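Hypothetical protein Atu2684 (Agrobacterium tumefaciens, PDB 2AXO) is of unknown function but contains a thioredoxin-like domain with a disulfide-bonded Cys-X-X-Cys motif, consistent with a possible thiol-disulfide redox role. Local coordinates at residues A[41-46]-A[70-75]; A[55-60]-A[113-118]; A[160-165]-A[216-221]; A[176-181]-A[203-208]. All coordinates share one frame; numbering follows the deposited sequence.

Contact 1 of 4, residues A[41-46]-A[70-75]; sequences AVKGVV and KGDVVG
K43, with chi1 at -60°, sets CG beside its own backbone N and anti to its carbonyl carbon, whereas D72, with chi1 at 59°, holds CG between its backbone N and carbonyl carbon; the two side chains cross obliquely. It is the lysine methylenes that touch the acid: K43 CE lies 3.2 Å from D72 OD2. The ammonium itself passes by, K43 NZ staying 4.6 Å from D72 OD2, a separation that may still give some attraction but no salt bridge. NZ is instead paired with E40, and D72 OD1 is hydrogen-bonded to Y135 OH.

The backbones are joined as well, K43 N donating to D72 O at 2.8 Å in a nearly straight bond (169°). V74 then bonds on both sides of V45, its N giving to G44 O at 3.0 Å and its O accepting from V46 N at 2.9 Å. This is the parallel pattern, with V45 opposite V74 and V46 opposite G75. V45 and V74 lie side by side on one face of the sheet, V45 CG2 being 4.0 Å from V74 CB. The backbone angles of G44 would press a CB against the preceding carbonyl, and its buried N finds no partner.

The pair joins the first and last elements of the beta-alpha-beta unit formed by strand 45-50, helix 58-70 and strand 74-79. V45 and V74 pack on strand 247-257, while V46 and V73 face helices 58-70 and 131-143.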
loop_
_atom_site.group_PDB
_atom_site.type_symbol
_atom_site.label_atom_id
_atom_site.label_comp_id
_atom_site.label_asym_id
_atom_site.label_seq_id
_atom_site.Cartn_x
_atom_site.Cartn_y
_atom_site.Cartn_z
ATOM N N ALA A 41 0.481 12.517 33.581
ATOM C CA ALA A 41 -0.077 11.479 32.717
ATOM C C ALA A 41 0.579 11.403 31.334
ATOM O O ALA A 41 1.169 12.377 30.856
ATOM C CB ALA A 41 -1.583 11.691 32.566
ATOM N N VAL A 42 0.474 10.231 30.707
ATOM C CA VAL A 42 1.027 10.002 29.372
ATOM C C VAL A 42 0.509 11.085 28.437
ATOM O O VAL A 42 -0.655 11.468 28.512
ATOM C CB VAL A 42 0.613 8.619 28.815
ATOM C CG1 VAL A 42 1.313 7.512 29.589
ATOM C CG2 VAL A 42 -0.897 8.454 28.919
ATOM N N LYS A 43 1.369 11.563 27.544
ATOM C CA LYS A 43 0.999 12.642 26.630
ATOM C C LYS A 43 0.159 12.240 25.416
ATOM O O LYS A 43 -0.598 13.055 24.888
ATOM C CB LYS A 43 2.265 13.370 26.162
ATOM C CG LYS A 43 3.079 14.002 27.292
ATOM C CD LYS A 43 4.388 14.590 26.772
ATOM C CE LYS A 43 5.249 15.161 27.902
ATOM N NZ LYS A 43 4.629 16.358 28.528
ATOM N N GLY A 44 0.288 10.997 24.967
ATOM C CA GLY A 44 -0.484 10.559 23.814
ATOM C C GLY A 44 0.050 9.288 23.179
ATOM O O GLY A 44 0.901 8.605 23.752
ATOM N N VAL A 45 -0.451 8.975 21.990
ATOM C CA VAL A 45 -0.042 7.783 21.265
ATOM C C VAL A 45 0.655 8.130 19.954
ATOM O O VAL A 45 0.170 8.954 19.173
ATOM C CB VAL A 45 -1.260 6.885 20.957
ATOM C CG1 VAL A 45 -0.832 5.675 20.133
ATOM C CG2 VAL A 45 -1.903 6.435 22.262
ATOM N N VAL A 46 1.805 7.503 19.724
ATOM C CA VAL A 46 2.558 7.727 18.493
ATOM C C VAL A 46 2.760 6.398 17.776
ATOM O O VAL A 46 3.467 5.527 18.262
ATOM C CB VAL A 46 3.940 8.366 18.786
ATOM C CG1 VAL A 46 4.743 8.496 17.492
ATOM C CG2 VAL A 46 3.743 9.736 19.418
ATOM N N LYS A 70 11.970 7.844 26.853
ATOM C CA LYS A 70 11.469 8.820 27.812
ATOM C C LYS A 70 10.212 8.304 28.509
ATOM O O LYS A 70 9.916 8.688 29.642
ATOM C CB LYS A 70 11.173 10.154 27.131
ATOM C CG LYS A 70 10.780 11.231 28.125
ATOM C CD LYS A 70 11.032 12.616 27.585
ATOM C CE LYS A 70 12.520 12.909 27.495
ATOM N NZ LYS A 70 12.750 14.242 26.868
ATOM N N GLY A 71 9.475 7.442 27.816
ATOM C CA GLY A 71 8.272 6.851 28.379
ATOM C C GLY A 71 7.080 7.768 28.601
ATOM O O GLY A 71 6.175 7.406 29.351
ATOM N N ASP A 72 7.053 8.939 27.966
ATOM C CA ASP A 72 5.925 9.838 28.170
ATOM C C ASP A 72 4.845 9.706 27.103
ATOM O O ASP A 72 3.874 10.460 27.092
ATOM C CB ASP A 72 6.385 11.304 28.319
ATOM C CG ASP A 72 7.154 11.832 27.115
ATOM O OD1 ASP A 72 7.449 11.065 26.177
ATOM O OD2 ASP A 72 7.471 13.045 27.124
ATOM N N VAL A 73 5.019 8.737 26.212
ATOM C CA VAL A 73 4.030 8.464 25.176
ATOM C C VAL A 73 3.968 6.961 24.982
ATOM O O VAL A 73 4.869 6.230 25.411
ATOM C CB VAL A 73 4.391 9.119 23.812
ATOM C CG1 VAL A 73 4.625 10.608 23.997
ATOM C CG2 VAL A 73 5.616 8.454 23.203
ATOM N N VAL A 74 2.886 6.507 24.365
ATOM C CA VAL A 74 2.707 5.096 24.054
ATOM C C VAL A 74 3.216 5.033 22.623
ATOM O O VAL A 74 2.564 5.540 21.708
ATOM C CB VAL A 74 1.216 4.689 24.094
ATOM C CG1 VAL A 74 1.030 3.327 23.438
ATOM C CG2 VAL A 74 0.727 4.647 25.543
ATOM N N GLY A 75 4.391 4.442 22.438
ATOM C CA GLY A 75 4.984 4.367 21.118
ATOM C C GLY A 75 4.941 2.993 20.490
ATOM O O GLY A 75 5.236 1.987 21.130
#

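Contact 2 of 4, residues A[55-60]-A[113-118]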
loop_
_atom_site.group_PDB
_atom_site.type_symbol
_atom_site.label_atom_id
_atom_site.label_comp_id
_atom_site.label_asym_id
_atom_site.label_seq_id
_atom_site.Cartn_x
_atom_site.Cartn_y
_atom_site.Cartn_z
ATOM N N ALA A 55 14.804 3.816 3.076
ATOM C CA ALA A 55 16.023 4.569 3.373
ATOM C C ALA A 55 15.851 5.855 4.175
ATOM O O ALA A 55 16.763 6.260 4.888
ATOM C CB ALA A 55 16.771 4.868 2.073
ATOM N N SER A 56 14.696 6.501 4.066
ATOM C CA SER A 56 14.469 7.741 4.797
ATOM C C SER A 56 13.781 7.504 6.134
ATOM O O SER A 56 13.351 8.446 6.788
ATOM C CB SER A 56 13.622 8.700 3.957
ATOM O OG SER A 56 12.398 8.090 3.580
ATOM N N CYS A 57 13.684 6.246 6.544
ATOM C CA CYS A 57 13.021 5.919 7.796
ATOM C C CYS A 57 13.884 5.929 9.058
ATOM O O CYS A 57 13.396 6.286 10.131
ATOM C CB CYS A 57 12.317 4.566 7.665
ATOM S SG CYS A 57 10.781 4.627 6.688
ATOM N N PRO A 58 15.172 5.553 8.954
ATOM C CA PRO A 58 16.032 5.541 10.142
ATOM C C PRO A 58 15.873 6.742 11.080
ATOM O O PRO A 58 15.782 6.573 12.299
ATOM C CB PRO A 58 17.431 5.422 9.547
ATOM C CG PRO A 58 17.182 4.524 8.365
ATOM C CD PRO A 58 15.934 5.144 7.759
ATOM N N PRO A 59 15.842 7.968 10.529
ATOM C CA PRO A 59 15.689 9.151 11.381
ATOM C C PRO A 59 14.424 9.071 12.246
ATOM O O PRO A 59 14.435 9.446 13.424
ATOM C CB PRO A 59 15.630 10.290 10.370
ATOM C CG PRO A 59 16.510 9.801 9.273
ATOM C CD PRO A 59 16.085 8.360 9.130
ATOM N N ALA A 60 13.339 8.580 11.650
ATOM C CA ALA A 60 12.062 8.445 12.350
ATOM C C ALA A 60 12.120 7.322 13.375
ATOM O O ALA A 60 11.469 7.387 14.414
ATOM C CB ALA A 60 10.951 8.177 11.348
ATOM N N VAL A 113 -0.286 6.852 0.917
ATOM C CA VAL A 113 0.478 6.535 2.118
ATOM C C VAL A 113 1.955 6.756 1.817
ATOM O O VAL A 113 2.375 6.764 0.657
ATOM C CB VAL A 113 0.301 5.055 2.563
ATOM C CG1 VAL A 113 -1.127 4.805 3.020
ATOM C CG2 VAL A 113 0.674 4.116 1.418
ATOM N N TYR A 114 2.741 6.934 2.871
ATOM C CA TYR A 114 4.171 7.140 2.724
ATOM C C TYR A 114 4.858 6.695 4.007
ATOM O O TYR A 114 4.201 6.449 5.017
ATOM C CB TYR A 114 4.482 8.624 2.475
ATOM C CG TYR A 114 4.139 9.545 3.631
ATOM C CD1 TYR A 114 2.875 10.127 3.745
ATOM C CD2 TYR A 114 5.077 9.817 4.624
ATOM C CE1 TYR A 114 2.560 10.959 4.825
ATOM C CE2 TYR A 114 4.771 10.641 5.703
ATOM C CZ TYR A 114 3.515 11.209 5.800
ATOM O OH TYR A 114 3.219 12.023 6.873
ATOM N N THR A 115 6.177 6.566 3.957
ATOM C CA THR A 115 6.956 6.211 5.141
ATOM C C THR A 115 8.176 7.117 5.132
ATOM O O THR A 115 8.710 7.435 4.074
ATOM C CB THR A 115 7.434 4.727 5.143
ATOM O OG1 THR A 115 8.075 4.426 3.899
ATOM C CG2 THR A 115 6.269 3.775 5.376
ATOM N N PRO A 116 8.621 7.570 6.315
ATOM C CA PRO A 116 8.032 7.277 7.624
ATOM C C PRO A 116 6.869 8.210 7.953
ATOM O O PRO A 116 6.966 9.430 7.783
ATOM C CB PRO A 116 9.212 7.463 8.572
ATOM C CG PRO A 116 9.959 8.587 7.933
ATOM C CD PRO A 116 9.924 8.244 6.463
ATOM N N GLN A 117 5.770 7.628 8.420
ATOM C CA GLN A 117 4.586 8.392 8.775
ATOM C C GLN A 117 4.164 8.077 10.199
ATOM O O GLN A 117 4.014 6.913 10.568
ATOM C CB GLN A 117 3.427 8.052 7.836
ATOM C CG GLN A 117 2.122 8.735 8.221
ATOM C CD GLN A 117 0.965 8.335 7.329
ATOM O OE1 GLN A 117 0.598 7.164 7.257
ATOM N NE2 GLN A 117 0.377 9.312 6.650
ATOM N N ALA A 118 3.978 9.115 11.006
ATOM C CA ALA A 118 3.551 8.901 12.374
ATOM C C ALA A 118 2.108 9.362 12.515
ATOM O O ALA A 118 1.735 10.436 12.037
ATOM C CB ALA A 118 4.452 9.662 13.343
#
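C57 and P116 form a van der Waals contact between the segment leading into helix 58-70 and the turn joining strands 112-114 and 117-120. A Cys-X-X-Cys motif meets a cis-proline here, as in redox-active members of the thioredoxin fold: the peptide bond before P116 is cis, and C57 is disulfide-bonded to C54. By analogy with those proteins, this would be the neighbourhood of a redox site, although no activity is established for this protein.

C57 turns SG beside its backbone N and anti to its carbonyl carbon (chi1 -75°), and the sulfur rests against the T115-P116 turn. C57 SG lies 3.7 Å from T115 CB and equally 3.7 Å from P116 CD. The threonine hydroxyl, on that same CB, is held from outside the two segments, OG1 being hydrogen-bonded to W83 NE1. The loop leading into the helix also touches the proline through a backbone carbonyl, S56 O lying 3.4 Å from P116 CD. S56 OG stands 3.8 Å from T115 O, too far for a hydrogen bond; that carbonyl is bonded instead to N111 ND2 of the second subunit. V113 and Y114 pair with an antiparallel strand of the same neighbouring subunit, so the turn that carries the cis-proline lies beside the dimer interface.

Beyond the sulfur, L48 of strand 45-50 touches both A60 and P116. The CB atoms of A60 and P116 are directed at each other's segments, and A60 CB sits only 3.4 Å from P116 CB, tighter than a usual carbon-carbon contact.

Contact 3 of 4, residues A[160-165]-A[216-221]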
loop_
_atom_site.group_PDB
_atom_site.type_symbol
_atom_site.label_atom_id
_atom_site.label_comp_id
_atom_site.label_asym_id
_atom_site.label_seq_id
_atom_site.Cartn_x
_atom_site.Cartn_y
_atom_site.Cartn_z
ATOM N N GLU A 160 -2.771 -14.548 33.624
ATOM C CA GLU A 160 -3.741 -13.874 32.771
ATOM C C GLU A 160 -3.389 -12.397 32.649
ATOM O O GLU A 160 -2.559 -11.889 33.396
ATOM C CB GLU A 160 -5.139 -14.008 33.367
ATOM C CG GLU A 160 -5.537 -15.435 33.706
ATOM C CD GLU A 160 -6.850 -15.497 34.455
ATOM O OE1 GLU A 160 -7.895 -15.160 33.856
ATOM O OE2 GLU A 160 -6.834 -15.876 35.648
ATOM N N VAL A 161 -4.013 -11.720 31.693
ATOM C CA VAL A 161 -3.785 -10.294 31.501
ATOM C C VAL A 161 -5.078 -9.560 31.831
ATOM O O VAL A 161 -6.154 -9.921 31.349
ATOM C CB VAL A 161 -3.375 -9.956 30.048
ATOM C CG1 VAL A 161 -3.390 -8.442 29.843
ATOM C CG2 VAL A 161 -1.989 -10.503 29.761
ATOM N N GLU A 162 -4.961 -8.533 32.662
ATOM C CA GLU A 162 -6.112 -7.746 33.066
ATOM C C GLU A 162 -6.003 -6.313 32.566
ATOM O O GLU A 162 -5.014 -5.623 32.822
ATOM C CB GLU A 162 -6.239 -7.756 34.592
ATOM C CG GLU A 162 -7.469 -7.048 35.131
ATOM C CD GLU A 162 -7.667 -7.294 36.616
ATOM O OE1 GLU A 162 -7.750 -8.477 37.012
ATOM O OE2 GLU A 162 -7.736 -6.309 37.381
ATOM N N ILE A 163 -7.032 -5.885 31.844
ATOM C CA ILE A 163 -7.101 -4.536 31.304
ATOM C C ILE A 163 -8.267 -3.825 31.962
ATOM O O ILE A 163 -9.406 -4.282 31.878
ATOM C CB ILE A 163 -7.348 -4.546 29.794
ATOM C CG1 ILE A 163 -6.197 -5.262 29.086
ATOM C CG2 ILE A 163 -7.512 -3.115 29.282
ATOM C CD1 ILE A 163 -6.400 -5.394 27.584
ATOM N N ASP A 164 -7.970 -2.713 32.622
ATOM C CA ASP A 164 -8.978 -1.912 33.308
ATOM C C ASP A 164 -9.227 -0.606 32.563
ATOM O O ASP A 164 -8.298 0.168 32.322
ATOM C CB ASP A 164 -8.517 -1.606 34.735
ATOM C CG ASP A 164 -9.166 -2.505 35.761
ATOM O OD1 ASP A 164 -9.260 -3.729 35.517
ATOM O OD2 ASP A 164 -9.578 -1.988 36.822
ATOM N N ILE A 165 -10.484 -0.367 32.206
ATOM C CA ILE A 165 -10.868 0.838 31.482
ATOM C C ILE A 165 -11.835 1.674 32.312
ATOM O O ILE A 165 -12.765 1.140 32.916
ATOM C CB ILE A 165 -11.554 0.488 30.158
ATOM C CG1 ILE A 165 -10.704 -0.532 29.395
ATOM C CG2 ILE A 165 -11.746 1.748 29.325
ATOM C CD1 ILE A 165 -11.353 -1.034 28.147
ATOM N N PRO A 216 -17.300 1.762 32.818
ATOM C CA PRO A 216 -16.012 1.226 33.262
ATOM C C PRO A 216 -16.032 -0.282 33.006
ATOM O O PRO A 216 -17.060 -0.926 33.198
ATOM C CB PRO A 216 -16.004 1.548 34.754
ATOM C CG PRO A 216 -16.815 2.812 34.827
ATOM C CD PRO A 216 -17.968 2.495 33.909
HETATM N N MSE A 217 -14.918 -0.845 32.562
HETATM C CA MSE A 217 -14.898 -2.277 32.318
HETATM C C MSE A 217 -13.539 -2.898 32.557
HETATM O O MSE A 217 -12.514 -2.215 32.585
HETATM C CB MSE A 217 -15.391 -2.591 30.894
HETATM C CG MSE A 217 -14.435 -2.203 29.772
HETATM SE SE MSE A 217 -15.093 -2.717 28.006
HETATM C CE MSE A 217 -15.144 -4.635 28.225
ATOM N N THR A 218 -13.552 -4.210 32.751
ATOM C CA THR A 218 -12.341 -4.970 32.988
ATOM C C THR A 218 -12.384 -6.156 32.041
ATOM O O THR A 218 -13.356 -6.913 32.029
ATOM C CB THR A 218 -12.277 -5.487 34.439
ATOM O OG1 THR A 218 -12.260 -4.375 35.338
ATOM C CG2 THR A 218 -11.031 -6.329 34.655
ATOM N N VAL A 219 -11.331 -6.303 31.245
ATOM C CA VAL A 219 -11.237 -7.391 30.283
ATOM C C VAL A 219 -10.135 -8.345 30.690
ATOM O O VAL A 219 -8.999 -7.927 30.865
ATOM C CB VAL A 219 -10.892 -6.878 28.873
ATOM C CG1 VAL A 219 -10.901 -8.042 27.894
ATOM C CG2 VAL A 219 -11.869 -5.807 28.444
ATOM N N LYS A 220 -10.467 -9.623 30.834
ATOM C CA LYS A 220 -9.478 -10.624 31.208
ATOM C C LYS A 220 -9.047 -11.424 29.978
ATOM O O LYS A 220 -9.891 -11.935 29.233
ATOM C CB LYS A 220 -10.055 -11.590 32.243
ATOM C CG LYS A 220 -10.587 -10.939 33.505
ATOM C CD LYS A 220 -9.472 -10.619 34.483
ATOM C CE LYS A 220 -10.036 -10.100 35.799
ATOM N NZ LYS A 220 -10.983 -11.069 36.419
ATOM N N LEU A 221 -7.736 -11.531 29.780
ATOM C CA LEU A 221 -7.155 -12.278 28.661
ATOM C C LEU A 221 -6.466 -13.533 29.198
ATOM O O LEU A 221 -5.845 -13.495 30.260
ATOM C CB LEU A 221 -6.146 -11.397 27.916
ATOM C CG LEU A 221 -6.782 -10.245 27.134
ATOM C CD1 LEU A 221 -5.714 -9.269 26.635
ATOM C CD2 LEU A 221 -7.555 -10.835 25.966
#
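Strands 161-165 and 217-221 run antiparallel, 165° apart, and pair V161 with L221, I163 with V219 and I165 with M217 through two backbone hydrogen bonds each. They are the middle strand and one outer strand of a three-stranded antiparallel sheet, completed by strand 152-156, that packs face to face on the sheet containing strands 172-186, 196-212 and 232-241. The shortest of the six bonds is L221 N to V161 O at 2.7 Å.

The hydrogen-bonded pairs put their side chains on the inner face. V161 and L221 lie side by side, V161 CB being 3.8 Å from L221 CB, and the leucine also reaches diagonally across the strands, with L221 CD1 at 4.0 Å from I163 CD1. At the other end I165 CD1 meets CG of M217, a selenomethionine, at 3.7 Å. Outside the pair, I163 touches V176 and V236, I165 touches V174 and L238, and V219 and L221 rest on V209.

The opposite face, with E162, D164, T218 and K220, is polar. E162 and K220 run alongside each other, E162 OE1 touching K220 CE at 3.1 Å, whereas K220 NZ remains 4.2 Å from E162 OE1: opposite charges are close without a salt bridge. E162 CG also packs 3.7 Å from T218 CG2. D164 carries its carboxylate on a chi1 of -101°, away from a staggered value, and T218 OG1 donates to D164 OD1 at 3.1 Å from above the carboxylate plane, 60° out of it.

Contact 4 of 4, residues A[176-181]-A[203-208]; sequences VAYFTR and VYDVQT
V176 and Q207 hold each other by two backbone hydrogen bonds, V176 N to Q207 O at 2.8 Å and Q207 N to V176 O at 3.0 Å. Y178 makes two more, its N giving to D205 O at 2.8 Å and its O accepting from Y204 N at 2.9 Å. The D205 carboxylate lies beside the Y178 ring, their planes 12° apart, and OD2 forms a salt bridge with K228, which also makes a cation-pi contact with Y178.

These bonds zip together the two arms of the hairpin of strands 172-186 and 196-212. The register slips by one residue after Y178, a beta bulge that takes F179 opposite V203 and leaves Y204 as the extra residue. With CG between its backbone N and carbonyl carbon (chi1 62°), Y204 lays its ring against the other strand: Y178 CB sits over one of its faces, 4.0 Å from the centroid, in a CH-pi contact.

At the other end of the pair, Q207 CG meets the edge of the Y178 ring in its plane, 3.5 Å from Y178 CE2, and the amide stands at 87° to the ring. Y178 OH and Q207 NE2 are close, but their angle is too poor for a hydrogen bond. On the reverse face A177 CB packs 4.2 Å from V203 CG1, and A177, F179 and V203 lie against L76 or Y78 of strand 74-79.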
loop_
_atom_site.group_PDB
_atom_site.type_symbol
_atom_site.label_atom_id
_atom_site.label_comp_id
_atom_site.label_asym_id
_atom_site.label_seq_id
_atom_site.Cartn_x
_atom_site.Cartn_y
_atom_site.Cartn_z
ATOM N N VAL A 176 -5.583 -4.261 21.136
ATOM C CA VAL A 176 -4.301 -4.630 21.720
ATOM C C VAL A 176 -3.299 -4.867 20.605
ATOM O O VAL A 176 -3.532 -5.682 19.706
ATOM C CB VAL A 176 -4.390 -5.912 22.576
ATOM C CG1 VAL A 176 -3.011 -6.256 23.143
ATOM C CG2 VAL A 176 -5.388 -5.722 23.705
ATOM N N ALA A 177 -2.192 -4.138 20.666
ATOM C CA ALA A 177 -1.131 -4.259 19.680
ATOM C C ALA A 177 0.049 -4.926 20.374
ATOM O O ALA A 177 0.604 -4.392 21.340
ATOM C CB ALA A 177 -0.733 -2.881 19.150
ATOM N N TYR A 178 0.410 -6.109 19.891
ATOM C CA TYR A 178 1.512 -6.873 20.463
ATOM C C TYR A 178 2.805 -6.525 19.743
ATOM O O TYR A 178 2.836 -6.433 18.520
ATOM C CB TYR A 178 1.219 -8.368 20.321
ATOM C CG TYR A 178 -0.061 -8.800 21.009
ATOM C CD1 TYR A 178 -0.080 -9.080 22.377
ATOM C CD2 TYR A 178 -1.256 -8.908 20.296
ATOM C CE1 TYR A 178 -1.263 -9.463 23.023
ATOM C CE2 TYR A 178 -2.446 -9.288 20.930
ATOM C CZ TYR A 178 -2.441 -9.562 22.290
ATOM O OH TYR A 178 -3.612 -9.924 22.914
ATOM N N PHE A 179 3.876 -6.326 20.505
ATOM C CA PHE A 179 5.155 -5.991 19.901
ATOM C C PHE A 179 6.321 -6.636 20.618
ATOM O O PHE A 179 6.193 -7.137 21.743
ATOM C CB PHE A 179 5.369 -4.468 19.895
ATOM C CG PHE A 179 5.291 -3.838 21.256
ATOM C CD1 PHE A 179 4.118 -3.213 21.675
ATOM C CD2 PHE A 179 6.380 -3.887 22.131
ATOM C CE1 PHE A 179 4.025 -2.646 22.945
ATOM C CE2 PHE A 179 6.301 -3.326 23.405
ATOM C CZ PHE A 179 5.119 -2.702 23.814
ATOM N N THR A 180 7.457 -6.643 19.934
ATOM C CA THR A 180 8.685 -7.144 20.510
ATOM C C THR A 180 9.266 -5.865 21.095
ATOM O O THR A 180 9.057 -4.779 20.557
ATOM C CB THR A 180 9.643 -7.719 19.432
ATOM O OG1 THR A 180 9.877 -6.733 18.413
ATOM C CG2 THR A 180 9.039 -8.966 18.799
ATOM N N ARG A 181 9.959 -5.986 22.215
ATOM C CA ARG A 181 10.551 -4.830 22.865
ATOM C C ARG A 181 11.645 -4.246 21.977
ATOM O O ARG A 181 11.583 -3.083 21.575
ATOM C CB ARG A 181 11.112 -5.262 24.217
ATOM C CG ARG A 181 11.942 -4.232 24.930
ATOM C CD ARG A 181 11.141 -3.008 25.302
ATOM N NE ARG A 181 11.852 -2.252 26.324
ATOM C CZ ARG A 181 11.526 -1.030 26.715
ATOM N NH1 ARG A 181 10.487 -0.409 26.163
ATOM N NH2 ARG A 181 12.239 -0.435 27.658
ATOM N N VAL A 203 5.345 -3.919 16.138
ATOM C CA VAL A 203 4.079 -4.634 16.245
ATOM C C VAL A 203 3.991 -5.822 15.286
ATOM O O VAL A 203 4.245 -5.683 14.091
ATOM C CB VAL A 203 2.908 -3.667 15.975
ATOM C CG1 VAL A 203 1.577 -4.405 16.036
ATOM C CG2 VAL A 203 2.932 -2.535 17.000
ATOM N N TYR A 204 3.630 -6.987 15.817
ATOM C CA TYR A 204 3.505 -8.179 14.984
ATOM C C TYR A 204 2.093 -8.747 14.959
ATOM O O TYR A 204 1.815 -9.700 14.230
ATOM C CB TYR A 204 4.479 -9.265 15.437
ATOM C CG TYR A 204 4.252 -9.768 16.839
ATOM C CD1 TYR A 204 4.933 -9.208 17.920
ATOM C CD2 TYR A 204 3.377 -10.823 17.085
ATOM C CE1 TYR A 204 4.752 -9.691 19.212
ATOM C CE2 TYR A 204 3.185 -11.312 18.371
ATOM C CZ TYR A 204 3.879 -10.745 19.430
ATOM O OH TYR A 204 3.708 -11.246 20.699
ATOM N N ASP A 205 1.206 -8.179 15.769
ATOM C CA ASP A 205 -0.184 -8.618 15.795
ATOM C C ASP A 205 -1.050 -7.586 16.495
ATOM O O ASP A 205 -0.652 -7.004 17.501
ATOM C CB ASP A 205 -0.332 -9.978 16.489
ATOM C CG ASP A 205 -1.741 -10.541 16.360
ATOM O OD1 ASP A 205 -2.312 -10.456 15.249
ATOM O OD2 ASP A 205 -2.280 -11.072 17.358
ATOM N N VAL A 206 -2.236 -7.362 15.938
ATOM C CA VAL A 206 -3.188 -6.400 16.483
ATOM C C VAL A 206 -4.550 -7.085 16.544
ATOM O O VAL A 206 -4.969 -7.713 15.574
ATOM C CB VAL A 206 -3.315 -5.154 15.566
ATOM C CG1 VAL A 206 -4.319 -4.175 16.155
ATOM C CG2 VAL A 206 -1.954 -4.490 15.382
ATOM N N GLN A 207 -5.239 -6.977 17.675
ATOM C CA GLN A 207 -6.550 -7.599 17.806
ATOM C C GLN A 207 -7.473 -6.816 18.723
ATOM O O GLN A 207 -7.031 -6.154 19.668
ATOM C CB GLN A 207 -6.419 -9.034 18.326
ATOM C CG GLN A 207 -5.734 -9.148 19.671
ATOM C CD GLN A 207 -5.568 -10.590 20.120
ATOM O OE1 GLN A 207 -5.161 -11.452 19.339
ATOM N NE2 GLN A 207 -5.860 -10.852 21.385
ATOM N N THR A 208 -8.762 -6.891 18.424
ATOM C CA THR A 208 -9.777 -6.217 19.213
ATOM C C THR A 208 -10.273 -7.229 20.230
ATOM O O THR A 208 -10.744 -8.304 19.862
ATOM C CB THR A 208 -10.932 -5.755 18.324
ATOM O OG1 THR A 208 -10.431 -4.840 17.343
ATOM C CG2 THR A 208 -12.002 -5.070 19.154
#

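In the fold
Contacts 1 and 2 share the thioredoxin-like part of the chain: helix 58-70 starts in contact 2 and leads to the parallel strand pair of contact 1, and both reach one mixed sheet. Contact 1 is buried and held mainly by backbone bonds and valines, whereas contact 2, mostly buried but with S56 at an exposed edge, relies on sulfur and proline packing beside the dimer interface. Contacts 3 and 4 are antiparallel and partly buried; contact 4 is nested within the chain loop closed by contact 3, and they touch through I163 and V176. Contact 3, its centre about 18 Å from that of the chain, has one polar face, while contact 4, its centre about 8 Å away, adds aromatic packing against helix 223-229.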